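Local atomic coordinates of D-ribulose-5-phosphate 3-epimerase, putative (Plasmodium falciparum, PDB entry 1TQX), a protein that probably catalyses the interconversion of D-ribulose 5-phosphate and D-xylulose 5-phosphate, using one divalent metal ion per subunit. Residues L182-T187 / K211-T216; T202-A207 / D215-S220; D159-V164 / T187-S192. All coordinates share one frame; numbering follows the deposited sequence.

Overall arrangement
All three contacts lie in the outer helical layer of a (βα)8 TIM barrel, on one flank. Contacts 1 and 2 are nearly superposed, with centres about 3 Å apart: T216 and Y212 of helix 210-223 meet I184, while M217 packs between the short helix 202-205 and T187. Contact 3, centred about 14 Å from contact 1 and 16 Å from contact 2, uses the later turns of helix 184-193 against helix 161-170. T187 belongs to contacts 1 and 3, and its OG1 lies 3.7 Å from M217 CE of contact 2. Contact 2 includes the sulfate at T202; the side chain of I204 is about 13 Å from the zinc ion, that of S190 about 14 Å.

Contact 1: L182-T187 / K211-T216; sequences LNIETT and KYVIDT
I184 and T216 make a small apolar contact at the surface, between two neighbouring outer helices of the TIM barrel: the start of helix 184-193 meets helix 210-223. I184 is the hub. Its CG2 lies 3.8 Å from T216 CG2, and its CD1 is just as near, 3.8 Å, to Y212 CE2 at an oblique approach to the ring. With CG1 placed beside its own backbone N (chi1 -72°) and CD1 extended beyond it, the long branch reaches between T216 and Y212, crossing both side chains at about a right angle. V213 adds a looser contact, its CG1 4.3 Å from I184 CG1. In T216 a chi1 of -64° puts OG1 on Y212 O (2.8 Å), above the carbonyl plane, and leaves CG2 facing I184; T216 N reaches the same oxygen from the opposite face. On the other helix, N183 holds the N-cap position, and N183 N donates to T186 OG1 at 2.8 Å. N183 O takes both T187 N and T187 OG1. The hydroxyls of T187 and T216 thus bond carbonyls of their own segments, and cohesion between the helices rests on van der Waals contact of methyl groups and one ring.

Contact 2: T202-A207 / D215-S220; sequences TSIFNA and DTMRVS. With SO4 (sulfate ion), chain C.
S203 and M217 meet beside the presumed phosphate pocket of the barrel, where the short helix 202-205, following strand 197-200, packs against helix 210-223. On the pocket side, T202 OG1 hydrogen-bonds sulfate O4 at 3.0 Å, and T202 N adds a weak but nearly straight bond to the same oxygen (3.4 Å, 171°). OG1 stands beside the backbone N of its own residue (chi1 -54°), which is why hydroxyl and amide converge on one oxygen. G153 N also binds this sulfate, probably a crystallisation component; G153 and T202 are both predicted substrate-binding residues, so the ion plausibly marks where the substrate phosphate sits. Two such groups at a helix N-terminus would favour an anion there. On a different side of helix 202-205, M217 runs out extended beyond CG and ends with CE 3.4 Å from S203 OG. That hydroxyl hydrogen-bonds L182 O. The thioether sulfur lies alongside I204, SD being 4.3 Å from CD1. I204 and M217 both also touch I8 of strand 7-10, which places the pair against the barrel wall. Seen from T202 CA, the sulfate and M217 CE lie in directions roughly at a right angle. The two helices are therefore joined by a thioether methyl against a hydroxyl already bonded to L182 O, plus one apolar contact to I204, with the anion site to one side.

Contact 3: D159-V164 / T187-S192; sequences DMMGKV and TEISAS
I189 O, the carbonyl of a residue whose side chain packs on M161, is held by S192 OG, which donates to it at 2.7 Å with a tilt of 25° from the carbonyl plane; S192 N adds only a weak second bond, its stronger partner being E188 O. This lies in helix 184-193 of the TIM barrel, which packs beside helix 161-170; strand 175-179 connects the two along the chain, making consecutive βα units. The backbones come closest at M161 and S190, with CA atoms 6.7 Å apart.

M161 supplies most of the interface from its side. Its chain bends at chi2 (-53°) and chi3 (93°) instead of extending, and passes across the facing helix, CG at I189, then SD and CE at S190. CG sits 3.9 Å from I189 CG2, the two side chains crossing at about a right angle. SD then rests over the backbone of the facing helix, 3.8 Å from S190 CA, and CE follows 4.0 Å from S190 OG. That hydroxyl is turned back to its own helix, where it hydrogen-bonds T186 O; toward the sulfur it therefore acts as a packing surface, its polarity met elsewhere. F156 touches both M161 and S190 from a loop, and H193 touches M161 and V164. Deeper, V164 faces I176 and V178 of strand 175-179, and V178 also meets S190, so the groove between the helices closes onto the barrel wall. S190 is about 9 Å, side chain to side chain, from D179, a ligand of the zinc ion. V164 has CG1 anti to its amide nitrogen, which brings that methyl to 4.0 Å from S190 O.

Contact 1: L182-T187 / K211-T216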
ATOM      1  N   LEU A 182      -8.241   5.584  -6.229  1.00 21.53           N
ATOM      2  CA  LEU A 182      -8.753   6.326  -5.082  1.00 22.40           C
ATOM      3  C   LEU A 182      -8.770   7.829  -5.332  1.00 23.58           C
ATOM      4  O   LEU A 182      -7.770   8.415  -5.753  1.00 23.96           O
ATOM      5  CB  LEU A 182      -7.917   6.038  -3.822  1.00 21.37           C
ATOM      6  CG  LEU A 182      -8.308   4.830  -2.962  1.00 21.55           C
ATOM      7  CD1 LEU A 182      -9.743   5.010  -2.450  1.00 21.35           C
ATOM      8  CD2 LEU A 182      -8.195   3.549  -3.773  1.00 20.28           C
ATOM      9  N   ASN A 183      -9.922   8.445  -5.090  1.00 22.86           N
ATOM     10  CA  ASN A 183     -10.067   9.888  -5.231  1.00 22.78           C
ATOM     11  C   ASN A 183     -10.951  10.320  -4.066  1.00 22.64           C
ATOM     12  O   ASN A 183     -11.247   9.502  -3.194  1.00 22.71           O
ATOM     13  CB  ASN A 183     -10.668  10.256  -6.601  1.00 21.95           C
ATOM     14  CG  ASN A 183     -11.969   9.539  -6.892  1.00 24.93           C
ATOM     15  OD1 ASN A 183     -12.270   9.225  -8.047  1.00 27.66           O
ATOM     16  ND2 ASN A 183     -12.752   9.285  -5.860  1.00 18.66           N
ATOM     17  N   ILE A 184     -11.372  11.578  -4.016  1.00 22.84           N
ATOM     18  CA  ILE A 184     -12.185  12.013  -2.877  1.00 21.99           C
ATOM     19  C   ILE A 184     -13.430  11.153  -2.657  1.00 22.79           C
ATOM     20  O   ILE A 184     -13.700  10.718  -1.533  1.00 21.45           O
ATOM     21  CB  ILE A 184     -12.581  13.506  -3.008  1.00 21.51           C
ATOM     22  CG1 ILE A 184     -11.345  14.378  -2.765  1.00 23.02           C
ATOM     23  CG2 ILE A 184     -13.687  13.862  -2.004  1.00 18.95           C
ATOM     24  CD1 ILE A 184     -11.579  15.870  -2.946  1.00 24.67           C
ATOM     25  N   GLU A 185     -14.171  10.881  -3.726  1.00 22.97           N
ATOM     26  CA  GLU A 185     -15.390  10.091  -3.610  1.00 25.04           C
ATOM     27  C   GLU A 185     -15.178   8.617  -3.275  1.00 24.95           C
ATOM     28  O   GLU A 185     -15.909   8.059  -2.451  1.00 22.91           O
ATOM     29  CB  GLU A 185     -16.225  10.199  -4.888  1.00 27.80           C
ATOM     30  CG  GLU A 185     -17.613   9.577  -4.744  1.00 33.10           C
ATOM     31  CD  GLU A 185     -18.461   9.692  -5.995  1.00 34.74           C
ATOM     32  OE1 GLU A 185     -19.646   9.310  -5.932  1.00 37.73           O
ATOM     33  OE2 GLU A 185     -17.950  10.156  -7.035  1.00 35.39           O
ATOM     34  N   THR A 186     -14.198   7.974  -3.909  1.00 23.89           N
ATOM     35  CA  THR A 186     -13.960   6.560  -3.633  1.00 24.34           C
ATOM     36  C   THR A 186     -13.234   6.348  -2.304  1.00 23.43           C
ATOM     37  O   THR A 186     -13.215   5.235  -1.772  1.00 24.89           O
ATOM     38  CB  THR A 186     -13.202   5.859  -4.787  1.00 23.57           C
ATOM     39  OG1 THR A 186     -11.939   6.497  -5.006  1.00 25.29           O
ATOM     40  CG2 THR A 186     -14.035   5.927  -6.073  1.00 24.76           C
ATOM     41  N   THR A 187     -12.648   7.411  -1.761  1.00 23.31           N
ATOM     42  CA  THR A 187     -11.990   7.304  -0.465  1.00 23.07           C
ATOM     43  C   THR A 187     -13.111   7.239   0.576  1.00 24.19           C
ATOM     44  O   THR A 187     -13.060   6.441   1.514  1.00 23.50           O
ATOM     45  CB  THR A 187     -11.081   8.522  -0.171  1.00 23.26           C
ATOM     46  OG1 THR A 187      -9.891   8.448  -0.970  1.00 21.73           O
ATOM     47  CG2 THR A 187     -10.690   8.551   1.298  1.00 21.83           C
ATOM     48  N   LYS A 211      -2.959  19.562  -1.195  1.00 26.02           N
ATOM     49  CA  LYS A 211      -3.234  19.550   0.235  1.00 28.45           C
ATOM     50  C   LYS A 211      -4.728  19.438   0.508  1.00 27.63           C
ATOM     51  O   LYS A 211      -5.143  18.759   1.453  1.00 28.08           O
ATOM     52  CB  LYS A 211      -2.664  20.801   0.907  1.00 29.02           C
ATOM     53  CG  LYS A 211      -2.764  20.751   2.422  1.00 32.96           C
ATOM     54  CD  LYS A 211      -1.935  21.832   3.081  1.00 36.43           C
ATOM     55  CE  LYS A 211      -2.144  21.815   4.588  1.00 38.36           C
ATOM     56  NZ  LYS A 211      -1.908  20.467   5.164  1.00 40.39           N
ATOM     57  N   TYR A 212      -5.534  20.102  -0.317  1.00 28.69           N
ATOM     58  CA  TYR A 212      -6.988  20.041  -0.165  1.00 27.60           C
ATOM     59  C   TYR A 212      -7.458  18.597  -0.307  1.00 26.00           C
ATOM     60  O   TYR A 212      -8.250  18.117   0.496  1.00 26.28           O
ATOM     61  CB  TYR A 212      -7.679  20.904  -1.231  1.00 27.95           C
ATOM     62  CG  TYR A 212      -9.145  20.575  -1.426  1.00 28.08           C
ATOM     63  CD1 TYR A 212     -10.096  20.920  -0.470  1.00 28.85           C
ATOM     64  CD2 TYR A 212      -9.575  19.898  -2.564  1.00 28.39           C
ATOM     65  CE1 TYR A 212     -11.451  20.591  -0.643  1.00 27.70           C
ATOM     66  CE2 TYR A 212     -10.916  19.567  -2.749  1.00 27.84           C
ATOM     67  CZ  TYR A 212     -11.848  19.914  -1.785  1.00 28.79           C
ATOM     68  OH  TYR A 212     -13.168  19.563  -1.970  1.00 27.54           O
ATOM     69  N   VAL A 213      -6.975  17.914  -1.342  1.00 25.10           N
ATOM     70  CA  VAL A 213      -7.365  16.527  -1.575  1.00 24.51           C
ATOM     71  C   VAL A 213      -6.940  15.621  -0.417  1.00 23.71           C
ATOM     72  O   VAL A 213      -7.731  14.812   0.072  1.00 24.84           O
ATOM     73  CB  VAL A 213      -6.764  15.984  -2.892  1.00 23.83           C
ATOM     74  CG1 VAL A 213      -7.094  14.500  -3.038  1.00 23.15           C
ATOM     75  CG2 VAL A 213      -7.319  16.768  -4.081  1.00 24.73           C
ATOM     76  N   ILE A 214      -5.692  15.758   0.017  1.00 23.14           N
ATOM     77  CA  ILE A 214      -5.175  14.959   1.122  1.00 22.26           C
ATOM     78  C   ILE A 214      -5.982  15.163   2.407  1.00 22.82           C
ATOM     79  O   ILE A 214      -6.400  14.192   3.039  1.00 22.20           O
ATOM     80  CB  ILE A 214      -3.679  15.295   1.393  1.00 21.62           C
ATOM     81  CG1 ILE A 214      -2.823  14.796   0.221  1.00 21.84           C
ATOM     82  CG2 ILE A 214      -3.215  14.664   2.710  1.00 21.05           C
ATOM     83  CD1 ILE A 214      -1.355  15.179   0.323  1.00 23.47           C
ATOM     84  N   ASP A 215      -6.204  16.418   2.796  1.00 23.41           N
ATOM     85  CA  ASP A 215      -6.965  16.696   4.017  1.00 23.42           C
ATOM     86  C   ASP A 215      -8.406  16.199   3.917  1.00 24.11           C
ATOM     87  O   ASP A 215      -8.942  15.619   4.867  1.00 23.93           O
ATOM     88  CB  ASP A 215      -6.977  18.201   4.328  1.00 24.11           C
ATOM     89  CG  ASP A 215      -5.592  18.754   4.617  1.00 26.98           C
ATOM     90  OD1 ASP A 215      -4.683  17.958   4.934  1.00 28.76           O
ATOM     91  OD2 ASP A 215      -5.410  19.987   4.542  1.00 28.04           O
ATOM     92  N   THR A 216      -9.034  16.436   2.770  1.00 24.15           N
ATOM     93  CA  THR A 216     -10.413  16.007   2.571  1.00 24.88           C
ATOM     94  C   THR A 216     -10.502  14.499   2.746  1.00 24.63           C
ATOM     95  O   THR A 216     -11.415  13.993   3.405  1.00 23.81           O
ATOM     96  CB  THR A 216     -10.921  16.381   1.163  1.00 25.66           C
ATOM     97  OG1 THR A 216     -10.935  17.807   1.025  1.00 25.25           O
ATOM     98  CG2 THR A 216     -12.322  15.836   0.932  1.00 25.24           C
TER

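Contact 2: T202-A207 / D215-S220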
ATOM      1  N   THR A 202      -2.816   9.360  -9.041  1.00 23.48           N
ATOM      2  CA  THR A 202      -3.304  10.395  -9.935  1.00 25.54           C
ATOM      3  C   THR A 202      -4.077  11.522  -9.253  1.00 24.68           C
ATOM      4  O   THR A 202      -3.816  12.702  -9.508  1.00 26.69           O
ATOM      5  CB  THR A 202      -4.215   9.787 -11.019  1.00 27.62           C
ATOM      6  OG1 THR A 202      -3.521   8.729 -11.693  1.00 31.77           O
ATOM      7  CG2 THR A 202      -4.615  10.848 -12.032  1.00 29.78           C
ATOM      8  N   SER A 203      -5.017  11.162  -8.382  1.00 23.30           N
ATOM      9  CA  SER A 203      -5.853  12.152  -7.703  1.00 24.92           C
ATOM     10  C   SER A 203      -5.100  13.152  -6.833  1.00 25.11           C
ATOM     11  O   SER A 203      -5.622  14.227  -6.527  1.00 24.28           O
ATOM     12  CB  SER A 203      -6.936  11.454  -6.871  1.00 24.32           C
ATOM     13  OG  SER A 203      -6.411  10.840  -5.709  1.00 28.91           O
ATOM     14  N   ILE A 204      -3.885  12.800  -6.422  1.00 23.93           N
ATOM     15  CA  ILE A 204      -3.090  13.704  -5.604  1.00 22.47           C
ATOM     16  C   ILE A 204      -2.031  14.427  -6.440  1.00 23.49           C
ATOM     17  O   ILE A 204      -1.948  15.656  -6.416  1.00 22.04           O
ATOM     18  CB  ILE A 204      -2.410  12.949  -4.433  1.00 22.34           C
ATOM     19  CG1 ILE A 204      -3.472  12.539  -3.406  1.00 22.01           C
ATOM     20  CG2 ILE A 204      -1.360  13.831  -3.773  1.00 22.71           C
ATOM     21  CD1 ILE A 204      -2.931  11.727  -2.229  1.00 22.07           C
ATOM     22  N   PHE A 205      -1.236  13.673  -7.198  1.00 24.06           N
ATOM     23  CA  PHE A 205      -0.184  14.290  -8.002  1.00 26.57           C
ATOM     24  C   PHE A 205      -0.663  15.109  -9.202  1.00 28.37           C
ATOM     25  O   PHE A 205       0.108  15.885  -9.766  1.00 30.34           O
ATOM     26  CB  PHE A 205       0.836  13.233  -8.448  1.00 24.66           C
ATOM     27  CG  PHE A 205       1.716  12.747  -7.327  1.00 24.47           C
ATOM     28  CD1 PHE A 205       1.469  11.534  -6.697  1.00 22.67           C
ATOM     29  CD2 PHE A 205       2.762  13.548  -6.856  1.00 21.84           C
ATOM     30  CE1 PHE A 205       2.249  11.120  -5.602  1.00 24.98           C
ATOM     31  CE2 PHE A 205       3.543  13.145  -5.765  1.00 23.67           C
ATOM     32  CZ  PHE A 205       3.284  11.930  -5.137  1.00 20.80           C
ATOM     33  N   ASN A 206      -1.923  14.943  -9.594  1.00 29.67           N
ATOM     34  CA  ASN A 206      -2.463  15.718 -10.709  1.00 29.35           C
ATOM     35  C   ASN A 206      -3.554  16.654 -10.203  1.00 28.70           C
ATOM     36  O   ASN A 206      -4.295  17.242 -10.986  1.00 28.41           O
ATOM     37  CB  ASN A 206      -3.030  14.796 -11.794  1.00 31.84           C
ATOM     38  CG  ASN A 206      -1.957  13.956 -12.463  1.00 36.09           C
ATOM     39  OD1 ASN A 206      -0.945  14.481 -12.937  1.00 39.11           O
ATOM     40  ND2 ASN A 206      -2.174  12.647 -12.510  1.00 38.91           N
ATOM     41  N   ALA A 207      -3.640  16.796  -8.885  1.00 27.73           N
ATOM     42  CA  ALA A 207      -4.645  17.656  -8.275  1.00 27.60           C
ATOM     43  C   ALA A 207      -4.331  19.132  -8.466  1.00 29.11           C
ATOM     44  O   ALA A 207      -3.169  19.525  -8.622  1.00 27.33           O
ATOM     45  CB  ALA A 207      -4.765  17.349  -6.791  1.00 27.38           C
ATOM     46  N   ASP A 215      -6.204  16.418   2.796  1.00 23.41           N
ATOM     47  CA  ASP A 215      -6.965  16.696   4.017  1.00 23.42           C
ATOM     48  C   ASP A 215      -8.406  16.199   3.917  1.00 24.11           C
ATOM     49  O   ASP A 215      -8.942  15.619   4.867  1.00 23.93           O
ATOM     50  CB  ASP A 215      -6.977  18.201   4.328  1.00 24.11           C
ATOM     51  CG  ASP A 215      -5.592  18.754   4.617  1.00 26.98           C
ATOM     52  OD1 ASP A 215      -4.683  17.958   4.934  1.00 28.76           O
ATOM     53  OD2 ASP A 215      -5.410  19.987   4.542  1.00 28.04           O
ATOM     54  N   THR A 216      -9.034  16.436   2.770  1.00 24.15           N
ATOM     55  CA  THR A 216     -10.413  16.007   2.571  1.00 24.88           C
ATOM     56  C   THR A 216     -10.502  14.499   2.746  1.00 24.63           C
ATOM     57  O   THR A 216     -11.415  13.993   3.405  1.00 23.81           O
ATOM     58  CB  THR A 216     -10.921  16.381   1.163  1.00 25.66           C
ATOM     59  OG1 THR A 216     -10.935  17.807   1.025  1.00 25.25           O
ATOM     60  CG2 THR A 216     -12.322  15.836   0.932  1.00 25.24           C
ATOM     61  N   MET A 217      -9.549  13.784   2.154  1.00 23.56           N
ATOM     62  CA  MET A 217      -9.520  12.329   2.250  1.00 23.60           C
ATOM     63  C   MET A 217      -9.349  11.869   3.698  1.00 23.04           C
ATOM     64  O   MET A 217     -10.054  10.975   4.160  1.00 24.21           O
ATOM     65  CB  MET A 217      -8.363  11.750   1.417  1.00 25.56           C
ATOM     66  CG  MET A 217      -8.500  11.878  -0.101  1.00 23.93           C
ATOM     67  SD  MET A 217      -7.015  11.216  -0.939  1.00 23.82           S
ATOM     68  CE  MET A 217      -7.644  10.884  -2.590  1.00 22.76           C
ATOM     69  N   ARG A 218      -8.411  12.476   4.414  1.00 22.94           N
ATOM     70  CA  ARG A 218      -8.160  12.066   5.790  1.00 24.27           C
ATOM     71  C   ARG A 218      -9.376  12.272   6.682  1.00 24.96           C
ATOM     72  O   ARG A 218      -9.745  11.382   7.447  1.00 24.36           O
ATOM     73  CB  ARG A 218      -6.952  12.815   6.365  1.00 24.23           C
ATOM     74  CG  ARG A 218      -6.490  12.322   7.738  1.00 28.72           C
ATOM     75  CD  ARG A 218      -5.123  12.915   8.074  1.00 34.18           C
ATOM     76  NE  ARG A 218      -5.108  14.329   7.720  1.00 39.71           N
ATOM     77  CZ  ARG A 218      -4.178  14.914   6.976  1.00 37.32           C
ATOM     78  NH1 ARG A 218      -3.156  14.217   6.492  1.00 37.40           N
ATOM     79  NH2 ARG A 218      -4.290  16.203   6.694  1.00 37.37           N
ATOM     80  N   VAL A 219     -10.002  13.439   6.584  1.00 24.90           N
ATOM     81  CA  VAL A 219     -11.177  13.714   7.406  1.00 26.46           C
ATOM     82  C   VAL A 219     -12.275  12.690   7.142  1.00 24.79           C
ATOM     83  O   VAL A 219     -12.907  12.204   8.074  1.00 25.93           O
ATOM     84  CB  VAL A 219     -11.732  15.135   7.147  1.00 26.23           C
ATOM     85  CG1 VAL A 219     -13.008  15.361   7.965  1.00 29.24           C
ATOM     86  CG2 VAL A 219     -10.688  16.174   7.525  1.00 28.86           C
ATOM     87  N   SER A 220     -12.489  12.349   5.874  1.00 26.37           N
ATOM     88  CA  SER A 220     -13.518  11.382   5.515  1.00 25.24           C
ATOM     89  C   SER A 220     -13.244  10.008   6.119  1.00 26.35           C
ATOM     90  O   SER A 220     -14.178   9.279   6.456  1.00 25.23           O
ATOM     91  CB  SER A 220     -13.642  11.263   3.994  1.00 28.02           C
ATOM     92  OG  SER A 220     -12.512  10.620   3.432  1.00 29.45           O
TER
HETATM   93  S   SO4 C2224      -4.088   5.492  -9.066  1.00 34.29           S
HETATM   94  O1  SO4 C2224      -3.568   5.749  -7.710  1.00 37.64           O
HETATM   95  O2  SO4 C2224      -4.110   4.040  -9.319  1.00 36.30           O
HETATM   96  O3  SO4 C2224      -5.461   6.000  -9.167  1.00 38.65           O
HETATM   97  O4  SO4 C2224      -3.234   6.175 -10.061  1.00 36.07           O

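Contact 3: D159-V164 / T187-S192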
ATOM      1  N   ASP A 159     -16.816  -3.169  -6.587  1.00 30.45           N
ATOM      2  CA  ASP A 159     -17.136  -4.527  -6.164  1.00 31.62           C
ATOM      3  C   ASP A 159     -16.094  -5.148  -5.227  1.00 30.26           C
ATOM      4  O   ASP A 159     -16.253  -6.280  -4.777  1.00 27.48           O
ATOM      5  CB  ASP A 159     -17.357  -5.419  -7.391  1.00 36.53           C
ATOM      6  CG  ASP A 159     -16.100  -5.610  -8.216  1.00 41.28           C
ATOM      7  OD1 ASP A 159     -15.275  -4.675  -8.291  1.00 43.79           O
ATOM      8  OD2 ASP A 159     -15.950  -6.698  -8.814  1.00 44.97           O
ATOM      9  N   MET A 160     -15.033  -4.404  -4.925  1.00 28.62           N
ATOM     10  CA  MET A 160     -14.000  -4.897  -4.013  1.00 28.53           C
ATOM     11  C   MET A 160     -14.328  -4.493  -2.576  1.00 28.48           C
ATOM     12  O   MET A 160     -13.669  -4.937  -1.635  1.00 28.35           O
ATOM     13  CB  MET A 160     -12.625  -4.328  -4.400  1.00 27.67           C
ATOM     14  CG  MET A 160     -12.078  -4.852  -5.719  1.00 27.42           C
ATOM     15  SD  MET A 160     -11.716  -6.614  -5.648  1.00 27.79           S
ATOM     16  CE  MET A 160     -13.202  -7.346  -6.399  1.00 27.52           C
ATOM     17  N   MET A 161     -15.352  -3.661  -2.404  1.00 27.34           N
ATOM     18  CA  MET A 161     -15.712  -3.205  -1.066  1.00 28.23           C
ATOM     19  C   MET A 161     -16.153  -4.325  -0.132  1.00 27.45           C
ATOM     20  O   MET A 161     -16.069  -4.188   1.087  1.00 27.70           O
ATOM     21  CB  MET A 161     -16.794  -2.124  -1.142  1.00 28.65           C
ATOM     22  CG  MET A 161     -16.312  -0.826  -1.766  1.00 27.34           C
ATOM     23  SD  MET A 161     -14.817  -0.178  -0.971  1.00 28.63           S
ATOM     24  CE  MET A 161     -13.536  -0.905  -2.014  1.00 25.67           C
ATOM     25  N   GLY A 162     -16.619  -5.428  -0.705  1.00 28.56           N
ATOM     26  CA  GLY A 162     -17.038  -6.553   0.109  1.00 27.49           C
ATOM     27  C   GLY A 162     -15.851  -7.108   0.876  1.00 28.33           C
ATOM     28  O   GLY A 162     -15.985  -7.525   2.028  1.00 27.08           O
ATOM     29  N   LYS A 163     -14.680  -7.108   0.240  1.00 27.30           N
ATOM     30  CA  LYS A 163     -13.468  -7.612   0.881  1.00 26.75           C
ATOM     31  C   LYS A 163     -13.111  -6.732   2.070  1.00 26.94           C
ATOM     32  O   LYS A 163     -12.734  -7.232   3.133  1.00 26.77           O
ATOM     33  CB  LYS A 163     -12.294  -7.629  -0.106  1.00 26.03           C
ATOM     34  CG  LYS A 163     -12.509  -8.509  -1.325  1.00 26.04           C
ATOM     35  CD  LYS A 163     -11.246  -8.583  -2.159  1.00 25.05           C
ATOM     36  CE  LYS A 163     -11.443  -9.433  -3.405  1.00 25.41           C
ATOM     37  NZ  LYS A 163     -10.179  -9.495  -4.207  1.00 22.98           N
ATOM     38  N   VAL A 164     -13.227  -5.421   1.878  1.00 26.57           N
ATOM     39  CA  VAL A 164     -12.923  -4.457   2.930  1.00 25.57           C
ATOM     40  C   VAL A 164     -13.836  -4.659   4.142  1.00 26.67           C
ATOM     41  O   VAL A 164     -13.357  -4.707   5.275  1.00 25.53           O
ATOM     42  CB  VAL A 164     -13.063  -3.003   2.409  1.00 25.61           C
ATOM     43  CG1 VAL A 164     -12.747  -2.008   3.527  1.00 23.28           C
ATOM     44  CG2 VAL A 164     -12.118  -2.778   1.225  1.00 25.40           C
ATOM     45  N   THR A 187     -12.648   7.411  -1.761  1.00 23.31           N
ATOM     46  CA  THR A 187     -11.990   7.304  -0.465  1.00 23.07           C
ATOM     47  C   THR A 187     -13.111   7.239   0.576  1.00 24.19           C
ATOM     48  O   THR A 187     -13.060   6.441   1.514  1.00 23.50           O
ATOM     49  CB  THR A 187     -11.081   8.522  -0.171  1.00 23.26           C
ATOM     50  OG1 THR A 187      -9.891   8.448  -0.970  1.00 21.73           O
ATOM     51  CG2 THR A 187     -10.690   8.551   1.298  1.00 21.83           C
ATOM     52  N   GLU A 188     -14.131   8.076   0.400  1.00 26.15           N
ATOM     53  CA  GLU A 188     -15.258   8.084   1.328  1.00 27.46           C
ATOM     54  C   GLU A 188     -15.938   6.721   1.290  1.00 26.25           C
ATOM     55  O   GLU A 188     -16.306   6.176   2.327  1.00 26.70           O
ATOM     56  CB  GLU A 188     -16.271   9.174   0.961  1.00 31.75           C
ATOM     57  CG  GLU A 188     -17.364   9.347   2.022  1.00 37.30           C
ATOM     58  CD  GLU A 188     -18.333  10.486   1.729  1.00 42.07           C
ATOM     59  OE1 GLU A 188     -19.221  10.737   2.574  1.00 43.98           O
ATOM     60  OE2 GLU A 188     -18.214  11.125   0.662  1.00 41.30           O
ATOM     61  N   ILE A 189     -16.106   6.176   0.092  1.00 26.70           N
ATOM     62  CA  ILE A 189     -16.727   4.867  -0.055  1.00 25.88           C
ATOM     63  C   ILE A 189     -15.882   3.792   0.630  1.00 26.18           C
ATOM     64  O   ILE A 189     -16.408   2.943   1.353  1.00 25.82           O
ATOM     65  CB  ILE A 189     -16.888   4.488  -1.540  1.00 26.59           C
ATOM     66  CG1 ILE A 189     -17.957   5.370  -2.195  1.00 28.77           C
ATOM     67  CG2 ILE A 189     -17.247   3.010  -1.665  1.00 25.78           C
ATOM     68  CD1 ILE A 189     -18.107   5.135  -3.689  1.00 28.55           C
ATOM     69  N   SER A 190     -14.572   3.825   0.397  1.00 23.73           N
ATOM     70  CA  SER A 190     -13.685   2.834   0.998  1.00 23.57           C
ATOM     71  C   SER A 190     -13.695   2.910   2.521  1.00 23.54           C
ATOM     72  O   SER A 190     -13.756   1.886   3.199  1.00 25.32           O
ATOM     73  CB  SER A 190     -12.260   3.011   0.467  1.00 21.79           C
ATOM     74  OG  SER A 190     -12.198   2.692  -0.913  1.00 21.71           O
ATOM     75  N   ALA A 191     -13.643   4.122   3.059  1.00 23.23           N
ATOM     76  CA  ALA A 191     -13.651   4.301   4.502  1.00 24.51           C
ATOM     77  C   ALA A 191     -14.963   3.826   5.137  1.00 26.24           C
ATOM     78  O   ALA A 191     -14.965   3.319   6.260  1.00 27.10           O
ATOM     79  CB  ALA A 191     -13.400   5.771   4.849  1.00 23.99           C
ATOM     80  N   SER A 192     -16.075   3.980   4.420  1.00 27.04           N
ATOM     81  CA  SER A 192     -17.376   3.569   4.947  1.00 28.09           C
ATOM     82  C   SER A 192     -17.443   2.056   5.116  1.00 28.76           C
ATOM     83  O   SER A 192     -18.258   1.541   5.888  1.00 28.97           O
ATOM     84  CB  SER A 192     -18.511   4.042   4.026  1.00 28.92           C
ATOM     85  OG  SER A 192     -18.593   3.260   2.846  1.00 28.94           O
TER